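Local atomic coordinates of dihydropteroate synthase (Clostridioides difficile, PDB entry 6PZ2), a protein that catalyses, as a dihydropteroate synthase of folate biosynthesis, the condensation of a dihydropterin pyrophosphate with p-aminobenzoate to give 7,8-dihydropteroate. Residues 12-17 / 249-254; 16-21 / 39-44; 137-142 / 180-185; 147-152 / 189-194. All blocks are in the same frame, centred on the assembly; numbering follows the deposited sequence.

Contact 1. Residues 12-17 / 249-254; sequences TYIMGI and HDVYEN. With SO4 (sulfate ion), chain B.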
# COMPACT_ATOMS: atom_id res chain seq x y z
N THR A 12 -7.33 10.30 -6.58
CA THR A 12 -7.50 9.01 -7.21
C THR A 12 -8.99 8.66 -7.14
O THR A 12 -9.64 9.02 -6.15
CB THR A 12 -6.65 7.95 -6.52
OG1 THR A 12 -5.27 8.34 -6.56
CG2 THR A 12 -6.78 6.60 -7.18
N TYR A 13 -9.50 8.09 -8.24
CA TYR A 13 -10.89 7.70 -8.41
C TYR A 13 -10.93 6.17 -8.35
O TYR A 13 -9.95 5.49 -8.74
CB TYR A 13 -11.49 8.30 -9.69
CG TYR A 13 -11.55 9.81 -9.67
CD1 TYR A 13 -12.59 10.48 -9.06
CD2 TYR A 13 -10.49 10.56 -10.13
CE1 TYR A 13 -12.60 11.86 -8.95
CE2 TYR A 13 -10.49 11.94 -10.04
CZ TYR A 13 -11.54 12.59 -9.42
OH TYR A 13 -11.53 13.95 -9.33
N ILE A 14 -12.04 5.68 -7.82
CA ILE A 14 -12.18 4.29 -7.57
C ILE A 14 -13.29 3.73 -8.45
O ILE A 14 -14.42 4.18 -8.39
CB ILE A 14 -12.48 4.02 -6.08
CG1 ILE A 14 -11.47 4.69 -5.15
CG2 ILE A 14 -12.57 2.52 -5.83
CD1 ILE A 14 -10.04 4.23 -5.36
N MET A 15 -12.97 2.67 -9.16
CA MET A 15 -13.94 1.96 -9.97
C MET A 15 -14.25 0.63 -9.28
O MET A 15 -13.38 -0.19 -9.17
CB MET A 15 -13.38 1.74 -11.39
CG MET A 15 -14.14 0.73 -12.26
SD MET A 15 -13.35 0.50 -13.90
CE MET A 15 -13.93 2.02 -14.64
N GLY A 16 -15.49 0.40 -8.86
CA GLY A 16 -15.88 -0.88 -8.27
C GLY A 16 -16.30 -1.90 -9.31
O GLY A 16 -16.93 -1.60 -10.29
N ILE A 17 -16.01 -3.16 -9.07
CA ILE A 17 -16.30 -4.18 -10.05
C ILE A 17 -17.66 -4.81 -9.76
O ILE A 17 -17.91 -5.24 -8.64
CB ILE A 17 -15.17 -5.22 -10.01
CG1 ILE A 17 -13.84 -4.58 -10.42
CG2 ILE A 17 -15.53 -6.43 -10.86
CD1 ILE A 17 -12.62 -5.42 -10.13
N HIS A 249 -12.07 -4.86 -6.50
CA HIS A 249 -13.17 -5.52 -5.79
C HIS A 249 -13.47 -4.90 -4.42
O HIS A 249 -14.59 -4.98 -3.97
CB HIS A 249 -12.85 -6.99 -5.56
CG HIS A 249 -12.62 -7.69 -6.85
ND1 HIS A 249 -11.35 -7.82 -7.38
CD2 HIS A 249 -13.48 -8.30 -7.68
CE1 HIS A 249 -11.45 -8.48 -8.52
NE2 HIS A 249 -12.75 -8.79 -8.74
N ASP A 250 -12.47 -4.38 -3.71
CA ASP A 250 -12.65 -4.00 -2.33
C ASP A 250 -12.53 -2.47 -2.30
O ASP A 250 -11.44 -1.89 -2.25
CB ASP A 250 -11.62 -4.66 -1.41
CG ASP A 250 -11.63 -6.17 -1.45
OD1 ASP A 250 -10.80 -6.78 -2.18
OD2 ASP A 250 -12.49 -6.74 -0.79
N VAL A 251 -13.66 -1.84 -2.33
CA VAL A 251 -13.64 -0.43 -2.62
C VAL A 251 -13.09 0.37 -1.42
O VAL A 251 -12.24 1.26 -1.59
CB VAL A 251 -15.04 0.02 -3.07
CG1 VAL A 251 -15.20 1.55 -3.03
CG2 VAL A 251 -15.33 -0.53 -4.47
N TYR A 252 -13.58 0.08 -0.22
CA TYR A 252 -13.29 0.92 0.97
C TYR A 252 -11.78 0.92 1.27
O TYR A 252 -11.13 1.96 1.41
CB TYR A 252 -14.05 0.37 2.18
CG TYR A 252 -13.75 1.13 3.45
CD1 TYR A 252 -14.27 2.40 3.63
CD2 TYR A 252 -12.91 0.61 4.43
CE1 TYR A 252 -13.99 3.12 4.77
CE2 TYR A 252 -12.60 1.33 5.57
CZ TYR A 252 -13.17 2.58 5.75
OH TYR A 252 -12.90 3.35 6.84
N GLU A 253 -11.23 -0.29 1.30
CA GLU A 253 -9.84 -0.50 1.66
C GLU A 253 -8.95 0.19 0.63
O GLU A 253 -8.07 0.97 0.99
CB GLU A 253 -9.54 -1.99 1.78
CG GLU A 253 -10.30 -2.66 2.91
CD GLU A 253 -11.70 -3.16 2.54
OE1 GLU A 253 -12.18 -2.93 1.40
OE2 GLU A 253 -12.30 -3.80 3.40
N ASN A 254 -9.22 -0.00 -0.66
CA ASN A 254 -8.39 0.68 -1.64
C ASN A 254 -8.60 2.20 -1.57
O ASN A 254 -7.65 2.93 -1.79
CB ASN A 254 -8.63 0.16 -3.06
CG ASN A 254 -8.02 -1.21 -3.26
OD1 ASN A 254 -6.83 -1.30 -3.54
ND2 ASN A 254 -8.84 -2.25 -3.12
S SO4 B . -12.40 -9.48 -12.30
O1 SO4 B . -11.80 -10.70 -12.88
O2 SO4 B . -13.09 -8.71 -13.36
O3 SO4 B . -11.33 -8.64 -11.70
O4 SO4 B . -13.38 -9.85 -11.25
O HOH W 1 -16.79 -5.86 -6.34
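I14 meets V251 methyl to methyl, CG2 against CG1 at 4.0 Å, the side chains pointing in opposite senses and overlapping side by side. Its chi1 of -52° sets CG1 beside the backbone N; the other branch, CG2, is the one that meets V251. V246 and V248 of the adjoining strand also touch I14, while M15 next in line faces away and binds V246 and V248 through its backbone. At G16 the bare strand comes close to the helix, CA lying 3.9 Å from CG2 of V251. I17 closes the series with a CH-pi contact, its CD1 standing 3.6 Å from the centroid of the H249 imidazole and just 10° off the ring normal. In the plane of that ring, at its edge, NE2 donates to O4 of the sulfate (2.8 Å, 162°), whereas ND1 is hydrogen-bonded to S211. R60 and R247 also bind the sulfate. Beyond, ND2 of N254 donates to O of D250 at 2.8 Å, tying back the first turn of helix 251-265. No direct hydrogen bond joins the two segments; across them the contact is apolar and CH-pi, with one water that donates to O of I17 and weakly to O of H249. The histidine is thus met by a methyl on one face and by polar partners at both nitrogens. Such an anion site is consistent with the place where this family binds its substrate's pyrophosphate.

Contact 2. Residues 16-21 / 39-44; sequences GILNVT and QHAKDM. With SO4 (sulfate ion), chain B.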
# COMPACT_ATOMS: atom_id res chain seq x y z
N GLY A 16 -15.49 0.40 -8.86
CA GLY A 16 -15.88 -0.88 -8.27
C GLY A 16 -16.30 -1.90 -9.31
O GLY A 16 -16.93 -1.60 -10.29
N ILE A 17 -16.01 -3.16 -9.07
CA ILE A 17 -16.30 -4.18 -10.05
C ILE A 17 -17.66 -4.81 -9.76
O ILE A 17 -17.91 -5.24 -8.64
CB ILE A 17 -15.17 -5.22 -10.01
CG1 ILE A 17 -13.84 -4.58 -10.42
CG2 ILE A 17 -15.53 -6.43 -10.86
CD1 ILE A 17 -12.62 -5.42 -10.13
N LEU A 18 -18.54 -4.90 -10.77
CA LEU A 18 -19.82 -5.60 -10.65
C LEU A 18 -19.94 -6.59 -11.81
O LEU A 18 -20.34 -6.19 -12.91
CB LEU A 18 -20.96 -4.57 -10.69
CG LEU A 18 -22.37 -5.15 -10.49
CD1 LEU A 18 -22.47 -5.84 -9.15
CD2 LEU A 18 -23.44 -4.07 -10.59
N ASN A 19 -19.60 -7.86 -11.57
CA ASN A 19 -19.76 -8.94 -12.56
C ASN A 19 -21.12 -9.61 -12.37
O ASN A 19 -21.47 -9.94 -11.26
CB ASN A 19 -18.66 -10.00 -12.47
CG ASN A 19 -17.30 -9.47 -12.92
OD1 ASN A 19 -17.19 -8.88 -14.01
ND2 ASN A 19 -16.28 -9.62 -12.09
N VAL A 20 -21.87 -9.84 -13.43
CA VAL A 20 -23.22 -10.38 -13.28
C VAL A 20 -23.36 -11.62 -14.16
O VAL A 20 -24.47 -11.96 -14.55
CB VAL A 20 -24.31 -9.34 -13.58
CG1 VAL A 20 -24.27 -8.18 -12.60
CG2 VAL A 20 -24.25 -8.82 -15.01
N THR A 21 -22.24 -12.28 -14.44
CA THR A 21 -22.31 -13.65 -14.97
C THR A 21 -22.99 -14.56 -13.94
O THR A 21 -23.01 -14.26 -12.72
CB THR A 21 -20.92 -14.23 -15.26
OG1 THR A 21 -20.11 -14.19 -14.08
CG2 THR A 21 -20.18 -13.47 -16.34
N GLN A 39 -27.84 -4.42 -4.84
CA GLN A 39 -27.43 -4.23 -3.45
C GLN A 39 -25.90 -4.13 -3.39
O GLN A 39 -25.37 -3.19 -2.76
CB GLN A 39 -27.98 -5.32 -2.51
CG GLN A 39 -27.79 -4.99 -1.02
CD GLN A 39 -28.25 -3.59 -0.66
OE1 GLN A 39 -29.40 -3.24 -0.89
NE2 GLN A 39 -27.35 -2.76 -0.16
N HIS A 40 -25.21 -5.01 -4.14
CA HIS A 40 -23.76 -4.95 -4.22
C HIS A 40 -23.29 -3.58 -4.72
O HIS A 40 -22.31 -3.02 -4.18
CB HIS A 40 -23.18 -6.12 -5.03
CG HIS A 40 -21.69 -6.20 -4.95
ND1 HIS A 40 -20.99 -5.78 -3.84
CD2 HIS A 40 -20.77 -6.66 -5.82
CE1 HIS A 40 -19.70 -5.97 -4.03
NE2 HIS A 40 -19.54 -6.50 -5.25
N ALA A 41 -23.98 -3.01 -5.71
CA ALA A 41 -23.57 -1.71 -6.22
C ALA A 41 -23.85 -0.61 -5.19
O ALA A 41 -23.07 0.34 -5.05
CB ALA A 41 -24.28 -1.40 -7.50
N LYS A 42 -24.97 -0.71 -4.50
CA LYS A 42 -25.27 0.28 -3.44
C LYS A 42 -24.17 0.25 -2.36
O LYS A 42 -23.70 1.30 -1.93
CB LYS A 42 -26.64 0.03 -2.81
CG LYS A 42 -27.80 0.59 -3.61
CD LYS A 42 -29.16 -0.00 -3.27
CE LYS A 42 -30.31 0.86 -3.74
NZ LYS A 42 -31.50 0.03 -4.03
N ASP A 43 -23.74 -0.96 -1.99
CA ASP A 43 -22.65 -1.15 -1.02
C ASP A 43 -21.36 -0.50 -1.52
O ASP A 43 -20.74 0.26 -0.75
CB ASP A 43 -22.44 -2.64 -0.74
CG ASP A 43 -23.63 -3.25 -0.03
OD1 ASP A 43 -24.49 -2.47 0.47
OD2 ASP A 43 -23.72 -4.48 -0.03
N MET A 44 -21.02 -0.67 -2.81
CA MET A 44 -19.74 -0.14 -3.27
C MET A 44 -19.79 1.39 -3.28
O MET A 44 -18.78 2.07 -3.02
CB MET A 44 -19.37 -0.68 -4.65
CG MET A 44 -19.00 -2.15 -4.58
SD MET A 44 -18.37 -2.78 -6.17
CE MET A 44 -19.87 -2.71 -7.14
S SO4 B . -12.40 -9.48 -12.30
O1 SO4 B . -11.80 -10.70 -12.88
O2 SO4 B . -13.09 -8.71 -13.36
O3 SO4 B . -11.33 -8.64 -11.70
O4 SO4 B . -13.38 -9.85 -11.25
O HOH W 1 -16.79 -5.86 -6.34
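M44 lays its thioether against the backbone of G16 and I17, and this is the tight part of the contact. SD is 3.8 Å from CA of G16 and 3.5 Å from O of I17; with only CA at G16, the sulfur lies directly against the strand backbone. The chain bends at chi3 (-69°), which places CE close to the same carbonyl and over the centre of the H40 ring. L18 lies alongside. Its CG is anti to the backbone N (chi1 -176°); of the two branches, CD2 meets CB of A41 at 4.2 Å and CD1 meets CD2 of H40 at 3.8 Å. The H40 side is looser and wetter. Its NE2 stays 4.0 Å from O of I17, and a water bridges the two, donating to the carbonyl at 2.6 Å and lying 3.0 Å from NE2. Further on, N19 turns to the sulfate, with a weak hydrogen bond from ND2. Strand 16-19 and helix 39-44 run antiparallel, 177° between directions, their axes 9.2 Å apart. They are the first two elements of the beta-alpha-beta unit 13-19, 33-46, 51-55: L18 also packs on I52 and L54 of the next strand and on V78 of helix 68-85, whose L82 touches A41.

Contact 3. Residues 137-142 / 180-185; sequences MHNQDG and VGFGKD. With PT1 (pteroic acid), chain K.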
# COMPACT_ATOMS: atom_id res chain seq x y z
N MET A 137 -7.61 -0.52 -23.21
CA MET A 137 -6.74 -1.37 -22.48
C MET A 137 -5.84 -2.15 -23.45
O MET A 137 -6.33 -2.62 -24.46
CB MET A 137 -7.54 -2.35 -21.63
CG MET A 137 -6.69 -3.05 -20.58
SD MET A 137 -7.44 -4.47 -19.81
CE MET A 137 -7.02 -5.75 -20.99
N HIS A 138 -4.57 -2.29 -23.10
CA HIS A 138 -3.62 -3.08 -23.86
C HIS A 138 -3.93 -4.56 -23.67
O HIS A 138 -4.10 -5.01 -22.54
CB HIS A 138 -2.17 -2.80 -23.42
CG HIS A 138 -1.21 -3.73 -24.09
ND1 HIS A 138 -0.74 -4.89 -23.49
CD2 HIS A 138 -0.69 -3.71 -25.34
CE1 HIS A 138 0.04 -5.52 -24.34
NE2 HIS A 138 0.09 -4.82 -25.48
N ASN A 139 -3.90 -5.35 -24.75
CA ASN A 139 -4.15 -6.79 -24.63
C ASN A 139 -3.55 -7.48 -25.85
O ASN A 139 -3.44 -6.84 -26.86
CB ASN A 139 -5.66 -7.07 -24.62
CG ASN A 139 -6.08 -8.46 -24.19
OD1 ASN A 139 -5.25 -9.36 -24.01
ND2 ASN A 139 -7.36 -8.62 -23.94
N GLN A 140 -3.18 -8.75 -25.75
CA GLN A 140 -2.75 -9.50 -26.90
C GLN A 140 -2.87 -10.98 -26.53
O GLN A 140 -2.99 -11.34 -25.33
CB GLN A 140 -1.32 -9.17 -27.32
CG GLN A 140 -0.25 -9.67 -26.35
CD GLN A 140 1.18 -9.52 -26.82
OE1 GLN A 140 1.51 -8.58 -27.54
NE2 GLN A 140 2.03 -10.45 -26.39
N ASP A 141 -2.81 -11.84 -27.53
CA ASP A 141 -2.75 -13.26 -27.16
C ASP A 141 -1.30 -13.71 -27.03
O ASP A 141 -0.46 -13.33 -27.83
CB ASP A 141 -3.48 -14.19 -28.13
CG ASP A 141 -4.98 -14.05 -28.02
OD1 ASP A 141 -5.50 -13.62 -26.96
OD2 ASP A 141 -5.62 -14.28 -29.05
N GLY A 142 -1.07 -14.55 -26.03
CA GLY A 142 0.25 -14.98 -25.65
C GLY A 142 1.11 -13.84 -25.12
O GLY A 142 0.68 -12.67 -25.02
N VAL A 180 -2.79 -5.30 -16.99
CA VAL A 180 -2.09 -6.28 -16.15
C VAL A 180 -2.82 -7.61 -16.25
O VAL A 180 -4.01 -7.69 -16.06
CB VAL A 180 -1.96 -5.81 -14.68
CG1 VAL A 180 -1.37 -6.89 -13.78
CG2 VAL A 180 -1.11 -4.55 -14.57
N GLY A 181 -2.09 -8.69 -16.50
CA GLY A 181 -2.71 -9.98 -16.55
C GLY A 181 -3.16 -10.39 -17.94
O GLY A 181 -3.66 -11.51 -18.11
N PHE A 182 -2.97 -9.54 -18.94
CA PHE A 182 -3.46 -9.83 -20.28
C PHE A 182 -2.29 -9.84 -21.26
O PHE A 182 -1.61 -8.82 -21.45
CB PHE A 182 -4.43 -8.75 -20.76
CG PHE A 182 -5.76 -8.65 -20.04
CD1 PHE A 182 -5.92 -7.78 -18.98
CD2 PHE A 182 -6.87 -9.34 -20.51
CE1 PHE A 182 -7.16 -7.64 -18.36
CE2 PHE A 182 -8.10 -9.22 -19.87
CZ PHE A 182 -8.25 -8.35 -18.81
N GLY A 183 -2.01 -11.01 -21.84
CA GLY A 183 -0.91 -11.07 -22.79
C GLY A 183 0.46 -10.87 -22.15
O GLY A 183 1.40 -10.38 -22.80
N LYS A 184 0.57 -11.26 -20.89
CA LYS A 184 1.73 -10.95 -20.08
C LYS A 184 1.88 -12.04 -19.02
O LYS A 184 0.93 -12.33 -18.32
CB LYS A 184 1.60 -9.60 -19.38
CG LYS A 184 1.46 -8.41 -20.32
CD LYS A 184 1.08 -7.13 -19.57
CE LYS A 184 0.72 -5.98 -20.49
NZ LYS A 184 -0.64 -6.15 -21.06
N ASP A 185 3.08 -12.56 -18.88
CA ASP A 185 3.38 -13.47 -17.77
C ASP A 185 3.83 -12.67 -16.54
O ASP A 185 3.86 -11.43 -16.53
CB ASP A 185 4.44 -14.51 -18.16
CG ASP A 185 5.79 -13.94 -18.51
OD1 ASP A 185 6.14 -12.78 -18.13
OD2 ASP A 185 6.50 -14.68 -19.21
C2 PT1 K . -8.31 -4.48 -16.13
C3 PT1 K . -9.35 -5.50 -16.15
C5 PT1 K . -10.60 -5.07 -16.77
N6 PT1 K . -9.23 -6.76 -15.64
C7 PT1 K . -9.69 -2.96 -17.23
N9 PT1 K . -10.69 -3.85 -17.29
C10 PT1 K . -10.26 -7.62 -15.73
N11 PT1 K . -9.84 -1.72 -17.74
C12 PT1 K . -11.45 -7.23 -16.36
C21 PT1 K . -5.26 -13.21 -13.63
O22 PT1 K . -4.12 -13.27 -14.11
O1 PT1 K . -7.11 -4.73 -15.59
N4 PT1 K . -8.50 -3.27 -16.69
N8 PT1 K . -11.61 -5.97 -16.82
C13 PT1 K . -10.09 -9.02 -15.19
N14 PT1 K . -9.01 -9.66 -15.92
C15 PT1 K . -8.17 -10.56 -15.35
C16 PT1 K . -8.43 -11.17 -14.12
C17 PT1 K . -6.96 -10.82 -15.99
C18 PT1 K . -7.50 -12.06 -13.58
C19 PT1 K . -6.03 -11.71 -15.46
C20 PT1 K . -6.30 -12.32 -14.24
O23 PT1 K . -5.52 -13.84 -12.60
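F182 lies between M137 and the pteroic acid. M137 comes to one side of the ring, its SD approaching obliquely, 4.1 Å from the centroid and 35° off the normal, a Met-aromatic contact; C17 of the ligand's benzoate ring lies over the opposite face, offset toward the rim. The ring tip reaches the linker, CZ standing 3.3 Å from N14 of the ligand. N139 flanks the other end: its OD1 is 3.4 Å from CB of F182, the amide turned 65° from the ring, and its ND2 is bonded to O of V114. G183, with positive phi, is pressed backbone to backbone, its CA 3.3 Å from O of Q140 and 3.2 Å from O of G142. K184 then bends at chi4 (77°), putting NZ in the ring plane of H138 for a 2.7 Å hydrogen bond to ND1. The carbonyls of F182, P178 and G179 also lie within hydrogen-bonding range of NZ, so four acceptors surround three N-H bonds and at least one must be shared; O of H138 and N of Q140 are buried without a partner. Two loops that follow neighbouring strands of a TIM barrel thus interlock beside the ligand, and M137, G181 and F182 form part of the pteroate pocket.

Contact 4. Residues 147-152 / 189-194; sequences KDIMES and NIEVLR. With SO4 (sulfate ion), chain E.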
# COMPACT_ATOMS: atom_id res chain seq x y z
N LYS A 147 9.75 -6.15 -29.31
CA LYS A 147 10.30 -4.93 -28.75
C LYS A 147 10.18 -4.95 -27.22
O LYS A 147 9.46 -5.74 -26.64
CB LYS A 147 9.49 -3.69 -29.13
CG LYS A 147 9.34 -3.40 -30.61
CD LYS A 147 8.48 -2.17 -30.83
CE LYS A 147 8.30 -1.80 -32.29
NZ LYS A 147 8.41 -0.34 -32.49
N ASP A 148 10.85 -3.98 -26.61
CA ASP A 148 10.64 -3.59 -25.23
C ASP A 148 9.12 -3.60 -24.95
O ASP A 148 8.35 -2.96 -25.69
CB ASP A 148 11.27 -2.22 -24.97
CG ASP A 148 10.96 -1.69 -23.58
OD1 ASP A 148 11.57 -2.19 -22.62
OD2 ASP A 148 10.07 -0.83 -23.45
N ILE A 149 8.71 -4.30 -23.90
CA ILE A 149 7.30 -4.42 -23.56
C ILE A 149 6.66 -3.04 -23.39
O ILE A 149 5.55 -2.84 -23.87
CB ILE A 149 7.07 -5.32 -22.33
CG1 ILE A 149 5.57 -5.53 -22.10
CG2 ILE A 149 7.76 -4.78 -21.09
CD1 ILE A 149 5.28 -6.76 -21.31
N MET A 150 7.32 -2.05 -22.80
CA MET A 150 6.63 -0.77 -22.63
C MET A 150 6.53 -0.01 -23.96
O MET A 150 5.58 0.77 -24.18
CB MET A 150 7.35 0.11 -21.60
CG MET A 150 7.39 -0.49 -20.22
SD MET A 150 5.75 -0.91 -19.56
CE MET A 150 5.07 0.73 -19.37
N GLU A 151 7.51 -0.22 -24.85
CA GLU A 151 7.44 0.37 -26.19
C GLU A 151 6.26 -0.27 -26.93
O GLU A 151 5.54 0.48 -27.59
CB GLU A 151 8.73 0.21 -27.00
CG GLU A 151 9.76 1.34 -26.91
CD GLU A 151 9.48 2.55 -26.03
OE1 GLU A 151 8.83 3.51 -26.52
OE2 GLU A 151 9.92 2.56 -24.85
N SER A 152 6.06 -1.60 -26.86
CA SER A 152 4.94 -2.25 -27.55
C SER A 152 3.61 -1.67 -27.05
O SER A 152 2.74 -1.40 -27.85
CB SER A 152 4.90 -3.73 -27.40
OG SER A 152 6.22 -4.21 -27.43
N ASN A 189 4.34 -8.73 -16.12
CA ASN A 189 3.39 -7.96 -15.31
C ASN A 189 4.14 -7.12 -14.27
O ASN A 189 3.85 -5.91 -14.08
CB ASN A 189 2.39 -8.90 -14.62
CG ASN A 189 1.31 -9.39 -15.56
OD1 ASN A 189 0.78 -8.60 -16.33
ND2 ASN A 189 1.02 -10.68 -15.52
N ILE A 190 5.12 -7.76 -13.62
CA ILE A 190 6.01 -7.08 -12.64
C ILE A 190 6.73 -5.90 -13.29
O ILE A 190 6.78 -4.74 -12.79
CB ILE A 190 6.98 -8.10 -12.01
CG1 ILE A 190 6.25 -9.06 -11.08
CG2 ILE A 190 8.16 -7.43 -11.31
CD1 ILE A 190 5.52 -8.39 -9.94
N GLU A 191 7.23 -6.17 -14.48
CA GLU A 191 7.99 -5.16 -15.17
C GLU A 191 7.13 -3.95 -15.52
O GLU A 191 7.55 -2.78 -15.40
CB GLU A 191 8.60 -5.74 -16.44
CG GLU A 191 9.30 -4.64 -17.23
CD GLU A 191 10.30 -5.07 -18.27
OE1 GLU A 191 10.36 -6.28 -18.58
OE2 GLU A 191 10.97 -4.16 -18.81
N VAL A 192 5.92 -4.23 -16.02
CA VAL A 192 4.98 -3.16 -16.37
C VAL A 192 4.61 -2.33 -15.12
O VAL A 192 4.52 -1.10 -15.20
CB VAL A 192 3.74 -3.77 -17.05
CG1 VAL A 192 2.60 -2.77 -17.15
CG2 VAL A 192 4.06 -4.35 -18.42
N LEU A 193 4.35 -2.97 -14.00
CA LEU A 193 4.05 -2.28 -12.74
C LEU A 193 5.23 -1.41 -12.33
O LEU A 193 5.04 -0.23 -11.99
CB LEU A 193 3.72 -3.33 -11.68
CG LEU A 193 2.36 -4.01 -11.81
CD1 LEU A 193 2.21 -5.12 -10.79
CD2 LEU A 193 1.22 -3.00 -11.65
N ARG A 194 6.44 -1.96 -12.44
CA ARG A 194 7.68 -1.24 -12.08
C ARG A 194 7.83 -0.00 -12.98
O ARG A 194 8.23 1.05 -12.51
CB ARG A 194 8.87 -2.20 -12.19
CG ARG A 194 10.15 -1.79 -11.48
CD ARG A 194 11.36 -2.60 -11.94
NE ARG A 194 11.17 -4.05 -11.92
CZ ARG A 194 11.34 -4.86 -12.96
NH1 ARG A 194 11.13 -6.16 -12.82
NH2 ARG A 194 11.74 -4.37 -14.12
S SO4 E . 6.06 -6.13 -30.70
O1 SO4 E . 7.00 -6.64 -31.74
O2 SO4 E . 4.74 -6.76 -30.94
O3 SO4 E . 6.48 -6.56 -29.34
O4 SO4 E . 6.00 -4.65 -30.84
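The carboxylate of E191 carries CG2 of I149 over one face, 3.8 Å from CD and nearly as close to both oxygens. OE2 forms a salt bridge with R195, which also pairs with OD1 of D148; the two acidic groups stand 4.3 Å apart between OD1 of D148 and OE2 of E191. The other oxygen of D148, OD2, takes the N-H of E151 at 3.0 Å on its anti side, 25° out of the carboxylate plane, and so caps helix 149-166. Deeper in, V192 is the common apolar surface: its CG2 meets CD1 of I149 at 4.0 Å, the side chains crossing at about a right angle, and SD of M150 from a second direction, also at 4.0 Å. A bend at chi2 (-56°) swings that sulfur toward the helix. Behind the contact, I190 packs on A263 of the second subunit, so helix 186-195 also faces the dimer partner. Chemically, a small apolar patch of I149, M150 and V192 borders two carboxylates whose repulsion is probably offset by the shared R195 and, for D148, by the helix N-terminus.

Overall arrangement
Contacts 1 and 2 share G16 and I17, so strand 13-19 meets a different helix in each; their centres are about 11 Å apart, and V251 touches M44 between them. One sulfate and one water serve both. Contact 3 lies across the chain's centre from contacts 1 and 2, and contact 4 from contact 2. Contacts 3 and 4, also about 11 Å apart between centres, join where OD1 of N189 is 2.9 Å from N of G181, a probable hydrogen bond. Centres of contacts 1 and 3 are about 22 Å apart, those of contacts 2 and 4 about 31 Å. Pteroic acid is lined directly by contact 3 and lies about 6 Å from the I17 side chain and about 10 Å from that of V192.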